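Local coordinates for N5-carboxyaminoimidazole ribonucleotide synthetase (Staphylococcus aureus subsp. aureus, PDB 3ORR), which catalyses the ATP-dependent carboxylation of 5-aminoimidazole ribonucleotide with bicarbonate to N5-carboxyaminoimidazole ribonucleotide in purine biosynthesis, at residues K193-T198 with F258-N263; P211-E216 with T225-R230. One frame throughout, in Å; residues are numbered along the deposited sequence.

Interaction 1 (K193-T198 with F258-N263)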
loop_
_atom_site.group_PDB
_atom_site.type_symbol
_atom_site.label_atom_id
_atom_site.label_comp_id
_atom_site.label_asym_id
_atom_site.label_seq_id
_atom_site.Cartn_x
_atom_site.Cartn_y
_atom_site.Cartn_z
ATOM N N LYS A 193 -7.501 26.685 16.707
ATOM C CA LYS A 193 -7.306 25.382 16.087
ATOM C C LYS A 193 -5.885 25.154 15.540
ATOM O O LYS A 193 -5.040 26.041 15.536
ATOM C CB LYS A 193 -8.344 25.179 14.982
ATOM C CG LYS A 193 -9.330 24.033 15.249
ATOM C CD LYS A 193 -10.306 24.348 16.394
ATOM C CE LYS A 193 -11.254 23.182 16.653
ATOM N NZ LYS A 193 -12.506 23.644 17.342
ATOM N N GLU A 194 -5.638 23.949 15.062
ATOM C CA GLU A 194 -4.308 23.578 14.591
ATOM C C GLU A 194 -4.456 22.856 13.276
ATOM O O GLU A 194 -5.268 21.911 13.174
ATOM C CB GLU A 194 -3.665 22.651 15.604
ATOM C CG GLU A 194 -2.151 22.755 15.754
ATOM C CD GLU A 194 -1.680 22.383 17.158
ATOM O OE1 GLU A 194 -2.492 22.443 18.090
ATOM O OE2 GLU A 194 -0.510 22.017 17.339
ATOM N N VAL A 195 -3.697 23.296 12.265
ATOM C CA VAL A 195 -3.689 22.626 10.975
ATOM C C VAL A 195 -2.289 22.416 10.409
ATOM O O VAL A 195 -1.312 22.998 10.904
ATOM C CB VAL A 195 -4.477 23.407 9.900
ATOM C CG1 VAL A 195 -5.905 23.593 10.318
ATOM C CG2 VAL A 195 -3.815 24.732 9.632
ATOM N N SER A 196 -2.213 21.586 9.354
ATOM C CA SER A 196 -0.939 21.284 8.714
ATOM C C SER A 196 -1.077 21.070 7.207
ATOM O O SER A 196 -2.120 20.644 6.707
ATOM C CB SER A 196 -0.250 20.077 9.372
ATOM O OG SER A 196 -0.871 18.835 9.032
ATOM N N LEU A 197 -0.003 21.365 6.493
ATOM C CA LEU A 197 0.045 21.173 5.062
ATOM C C LEU A 197 1.219 20.235 4.717
ATOM O O LEU A 197 2.370 20.515 5.008
ATOM C CB LEU A 197 0.201 22.522 4.377
ATOM C CG LEU A 197 -0.196 22.715 2.947
ATOM C CD1 LEU A 197 -1.571 22.165 2.679
ATOM C CD2 LEU A 197 -0.184 24.224 2.641
ATOM N N THR A 198 0.887 19.098 4.128
ATOM C CA THR A 198 1.876 18.127 3.697
ATOM C C THR A 198 2.133 18.449 2.235
ATOM O O THR A 198 1.200 18.729 1.489
ATOM C CB THR A 198 1.340 16.707 3.867
ATOM O OG1 THR A 198 1.345 16.380 5.274
ATOM C CG2 THR A 198 2.186 15.750 3.065
ATOM N N PHE A 258 0.756 24.540 11.620
ATOM C CA PHE A 258 0.233 25.909 11.789
ATOM C C PHE A 258 -0.604 26.042 13.045
ATOM O O PHE A 258 -1.254 25.095 13.458
ATOM C CB PHE A 258 -0.638 26.297 10.582
ATOM C CG PHE A 258 0.121 26.497 9.324
ATOM C CD1 PHE A 258 0.756 27.716 9.050
ATOM C CD2 PHE A 258 0.228 25.463 8.396
ATOM C CE1 PHE A 258 1.471 27.912 7.853
ATOM C CE2 PHE A 258 0.940 25.617 7.199
ATOM C CZ PHE A 258 1.563 26.849 6.912
ATOM N N PHE A 259 -0.593 27.233 13.640
ATOM C CA PHE A 259 -1.586 27.612 14.614
ATOM C C PHE A 259 -2.581 28.550 13.986
ATOM O O PHE A 259 -2.244 29.392 13.171
ATOM C CB PHE A 259 -0.957 28.336 15.791
ATOM C CG PHE A 259 -0.024 27.515 16.569
ATOM C CD1 PHE A 259 -0.284 26.174 16.784
ATOM C CD2 PHE A 259 1.139 28.078 17.084
ATOM C CE1 PHE A 259 0.586 25.401 17.492
ATOM C CE2 PHE A 259 2.004 27.339 17.776
ATOM C CZ PHE A 259 1.723 25.973 18.010
ATOM N N ILE A 260 -3.815 28.441 14.438
ATOM C CA ILE A 260 -4.809 29.449 14.158
ATOM C C ILE A 260 -5.250 30.024 15.507
ATOM O O ILE A 260 -5.844 29.306 16.300
ATOM C CB ILE A 260 -5.978 28.849 13.418
ATOM C CG1 ILE A 260 -5.460 28.150 12.166
ATOM C CG2 ILE A 260 -6.995 29.944 13.048
ATOM C CD1 ILE A 260 -6.485 27.278 11.497
ATOM N N ASP A 261 -4.941 31.301 15.773
ATOM C CA ASP A 261 -5.287 31.900 17.071
ATOM C C ASP A 261 -6.778 32.271 17.196
ATOM O O ASP A 261 -7.574 32.039 16.266
ATOM C CB ASP A 261 -4.357 33.084 17.419
ATOM C CG ASP A 261 -4.681 34.384 16.648
ATOM O OD1 ASP A 261 -5.743 34.497 15.986
ATOM O OD2 ASP A 261 -3.838 35.312 16.718
ATOM N N SER A 262 -7.127 32.861 18.343
ATOM C CA SER A 262 -8.495 33.292 18.678
ATOM C C SER A 262 -9.159 34.133 17.582
ATOM O O SER A 262 -10.351 34.002 17.320
ATOM C CB SER A 262 -8.480 34.065 20.006
ATOM O OG SER A 262 -7.611 35.197 19.940
ATOM N N ASN A 263 -8.348 34.969 16.938
ATOM C CA ASN A 263 -8.778 35.902 15.893
ATOM C C ASN A 263 -8.681 35.357 14.468
ATOM O O ASN A 263 -8.620 36.132 13.502
ATOM C CB ASN A 263 -7.966 37.208 16.010
ATOM C CG ASN A 263 -8.445 38.084 17.145
ATOM O OD1 ASN A 263 -9.468 38.769 17.017
ATOM N ND2 ASN A 263 -7.725 38.058 18.268
#

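Interaction 2 (P211-E216 with T225-R230)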
loop_
_atom_site.group_PDB
_atom_site.type_symbol
_atom_site.label_atom_id
_atom_site.label_comp_id
_atom_site.label_asym_id
_atom_site.label_seq_id
_atom_site.Cartn_x
_atom_site.Cartn_y
_atom_site.Cartn_z
ATOM N N PRO A 211 -4.249 17.698 0.779
ATOM C CA PRO A 211 -5.358 18.419 1.413
ATOM C C PRO A 211 -4.999 18.933 2.791
ATOM O O PRO A 211 -4.425 18.200 3.604
ATOM C CB PRO A 211 -6.479 17.371 1.502
ATOM C CG PRO A 211 -6.099 16.326 0.385
ATOM C CD PRO A 211 -4.621 16.332 0.358
ATOM N N LEU A 212 -5.351 20.183 3.067
ATOM C CA LEU A 212 -5.086 20.761 4.367
ATOM C C LEU A 212 -5.649 19.850 5.445
ATOM O O LEU A 212 -6.772 19.386 5.356
ATOM C CB LEU A 212 -5.726 22.145 4.463
ATOM C CG LEU A 212 -5.411 22.965 5.709
ATOM C CD1 LEU A 212 -3.900 23.285 5.824
ATOM C CD2 LEU A 212 -6.305 24.260 5.694
ATOM N N GLN A 213 -4.849 19.581 6.460
ATOM C CA GLN A 213 -5.226 18.639 7.501
ATOM C C GLN A 213 -5.483 19.406 8.842
ATOM O O GLN A 213 -4.798 20.383 9.163
ATOM C CB GLN A 213 -4.103 17.641 7.687
ATOM C CG GLN A 213 -3.814 16.802 6.423
ATOM C CD GLN A 213 -2.326 16.776 6.016
ATOM O OE1 GLN A 213 -1.408 17.132 6.794
ATOM N NE2 GLN A 213 -2.089 16.339 4.801
ATOM N N GLU A 214 -6.447 18.933 9.617
ATOM C CA GLU A 214 -6.773 19.526 10.918
ATOM C C GLU A 214 -6.306 18.593 12.066
ATOM O O GLU A 214 -6.756 17.464 12.189
ATOM C CB GLU A 214 -8.283 19.780 10.990
ATOM C CG GLU A 214 -8.795 20.306 12.317
ATOM C CD GLU A 214 -10.309 20.426 12.363
ATOM O OE1 GLU A 214 -10.959 20.446 11.292
ATOM O OE2 GLU A 214 -10.846 20.510 13.489
ATOM N N ASN A 215 -5.412 19.083 12.907
ATOM C CA ASN A 215 -4.777 18.258 13.896
ATOM C C ASN A 215 -5.192 18.519 15.334
ATOM O O ASN A 215 -5.187 19.674 15.791
ATOM C CB ASN A 215 -3.278 18.419 13.754
ATOM C CG ASN A 215 -2.802 18.000 12.394
ATOM O OD1 ASN A 215 -3.251 16.983 11.870
ATOM N ND2 ASN A 215 -1.916 18.787 11.794
ATOM N N GLU A 216 -5.556 17.462 16.053
ATOM C CA GLU A 216 -5.704 17.583 17.496
ATOM C C GLU A 216 -4.556 16.897 18.241
ATOM O O GLU A 216 -4.140 15.767 17.877
ATOM C CB GLU A 216 -7.048 17.064 17.995
ATOM C CG GLU A 216 -7.357 17.534 19.458
ATOM C CD GLU A 216 -8.755 17.167 19.946
ATOM O OE1 GLU A 216 -9.627 16.770 19.127
ATOM O OE2 GLU A 216 -8.978 17.274 21.168
ATOM N N THR A 225 -6.301 13.469 13.353
ATOM C CA THR A 225 -6.228 14.285 12.129
ATOM C C THR A 225 -7.508 14.123 11.317
ATOM O O THR A 225 -7.979 12.990 11.077
ATOM C CB THR A 225 -5.052 13.891 11.252
ATOM O OG1 THR A 225 -3.842 14.072 11.996
ATOM C CG2 THR A 225 -4.982 14.764 9.973
ATOM N N ILE A 226 -8.072 15.254 10.904
ATOM C CA ILE A 226 -9.285 15.259 10.106
ATOM C C ILE A 226 -9.065 15.927 8.740
ATOM O O ILE A 226 -8.535 17.042 8.636
ATOM C CB ILE A 226 -10.439 15.968 10.840
ATOM C CG1 ILE A 226 -10.876 15.129 12.056
ATOM C CG2 ILE A 226 -11.641 16.198 9.855
ATOM C CD1 ILE A 226 -11.764 15.879 13.044
ATOM N N VAL A 227 -9.484 15.228 7.693
ATOM C CA VAL A 227 -9.405 15.772 6.354
ATOM C C VAL A 227 -10.805 15.643 5.767
ATOM O O VAL A 227 -11.440 14.578 5.924
ATOM C CB VAL A 227 -8.382 15.010 5.505
ATOM C CG1 VAL A 227 -8.054 15.814 4.299
ATOM C CG2 VAL A 227 -7.106 14.810 6.303
ATOM N N PRO A 228 -11.311 16.715 5.110
ATOM C CA PRO A 228 -10.658 18.016 4.898
ATOM C C PRO A 228 -10.696 18.913 6.142
ATOM O O PRO A 228 -11.702 18.892 6.869
ATOM C CB PRO A 228 -11.477 18.644 3.750
ATOM C CG PRO A 228 -12.817 18.029 3.852
ATOM C CD PRO A 228 -12.592 16.616 4.375
ATOM N N ALA A 229 -9.625 19.677 6.395
ATOM C CA ALA A 229 -9.618 20.555 7.574
ATOM C C ALA A 229 -10.900 21.409 7.581
ATOM O O ALA A 229 -11.288 21.957 6.554
ATOM C CB ALA A 229 -8.415 21.447 7.566
ATOM N N ARG A 230 -11.565 21.525 8.733
ATOM C CA ARG A 230 -12.843 22.248 8.765
ATOM C C ARG A 230 -12.672 23.782 8.863
ATOM O O ARG A 230 -13.652 24.527 8.933
ATOM C CB ARG A 230 -13.734 21.694 9.871
ATOM C CG ARG A 230 -13.912 20.157 9.783
ATOM C CD ARG A 230 -14.598 19.588 11.037
ATOM N NE ARG A 230 -13.647 19.495 12.145
ATOM C CZ ARG A 230 -13.899 18.876 13.284
ATOM N NH1 ARG A 230 -15.058 18.272 13.464
ATOM N NH2 ARG A 230 -12.969 18.823 14.239
#

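Interaction 1 (K193-T198 with F258-N263)
K193 to V195 pair antiparallel with F258 to I260, joining strands 191-201 and 252-261 as neighbours in the large antiparallel sheet, in its ATP-grasp part. K193 and I260 form one hydrogen-bonded pair, V195 and F258 the next, with E194 and F259 as the non-hydrogen-bonded pair between them. The K193-I260 pair closes through K193 N to I260 O (3.1 Å) and I260 N to K193 O (2.9 Å). In the V195-F258 pair the two bonds are uneven: F258 N reaches V195 O at 2.7 Å, whereas V195 N meets F258 O at 3.3 Å.

On the face of V195, F258 and I260 the contact is mainly apolar, with K193 at its rim. CG2 of V195 touches CB of F258 at 3.7 Å, and its CG1 meets CD1 of I260 at 3.9 Å. I260 reaches that methyl because its chain runs on extended past CG1 (chi2 168°). The F258 ring turns an edge to the neighbouring strand, V195 O lying in its plane and CB of L197 beside CE2; A237 and Q240 of helix 234-247 also touch the F258 side chain.

On the other face the E194 side chain runs alongside that of F259. The carboxylate plane stands 77° from the ring plane, and OE2 of E194 comes to the ring edge at CE1 of F259, 3.6 Å away. F259 also touches N269, and E194 touches H217; E194, H217 and N269 probably bind ATP. The two faces thus differ in chemistry: a mostly hydrocarbon face on which F258 and L197 pack against helix 234-247, and a glutamate on the face that probably looks to the nucleotide site, where the positive ring edge of F259 would probably favour its carboxylate.

Interaction 2 (P211-E216 with T225-R230)
E214 and R230 are joined by a two-pronged salt bridge where the second strand of the hairpin 207-218/221-227 gives way to a loop. CB of E214 rests 3.7 Å from CA of A229 and also meets I226 O. From there the chain runs out straight, CG anti to the backbone N (chi1 176°) and chi2 near 180°, which carries CD to the guanidinium edge. OE1 takes two N-H groups from opposite faces of its plane: the backbone N of R230 at 2.8 Å, almost end-on to the C-O bond, and NE at 3.0 Å on the syn side. OE2 receives NH2 of R230 at 2.8 Å from above the carboxylate plane, and the two flat groups are turned 37° apart. CD1 of I226 lies over one face of the guanidinium, toward its rim.

Two backbone bonds pair E214 with I226. Beyond the cis peptide before P228, the chain turns back to the start of the first strand, A229 N bonding to L212 O and its CB packing on CG of L212. On the other face OG1 of T225 donates to OD1 of N215 (3.0 Å). Outside the hairpin, NH1 of R230 binds N363 and E366 of helix 362-373, I226 packs on V362 of that helix, and T225 bonds through its backbone to M315 of strand 313-319.

How the interactions relate
The two contacts lie about 10 Å apart, centre to centre, in one antiparallel sheet, whose strands run 252-261, 191-201, 207-218, 221-227 in order across it. Interaction 1 joins the first two of these and interaction 2 the last two; the middle strands, consecutive in the chain, are probably bonded through E194 O to N215 N and Q213 O to S196 N. Along the chain, interaction 2 is nested between the segments of interaction 1. Polar side chains bridge the middle strands too, S196 OG bonding both Q213 and N215. A continuous platform within the ATP-grasp domain therefore links E194, a probable ATP ligand, to the hairpin, whose I226 and R230 meet helix 362-373.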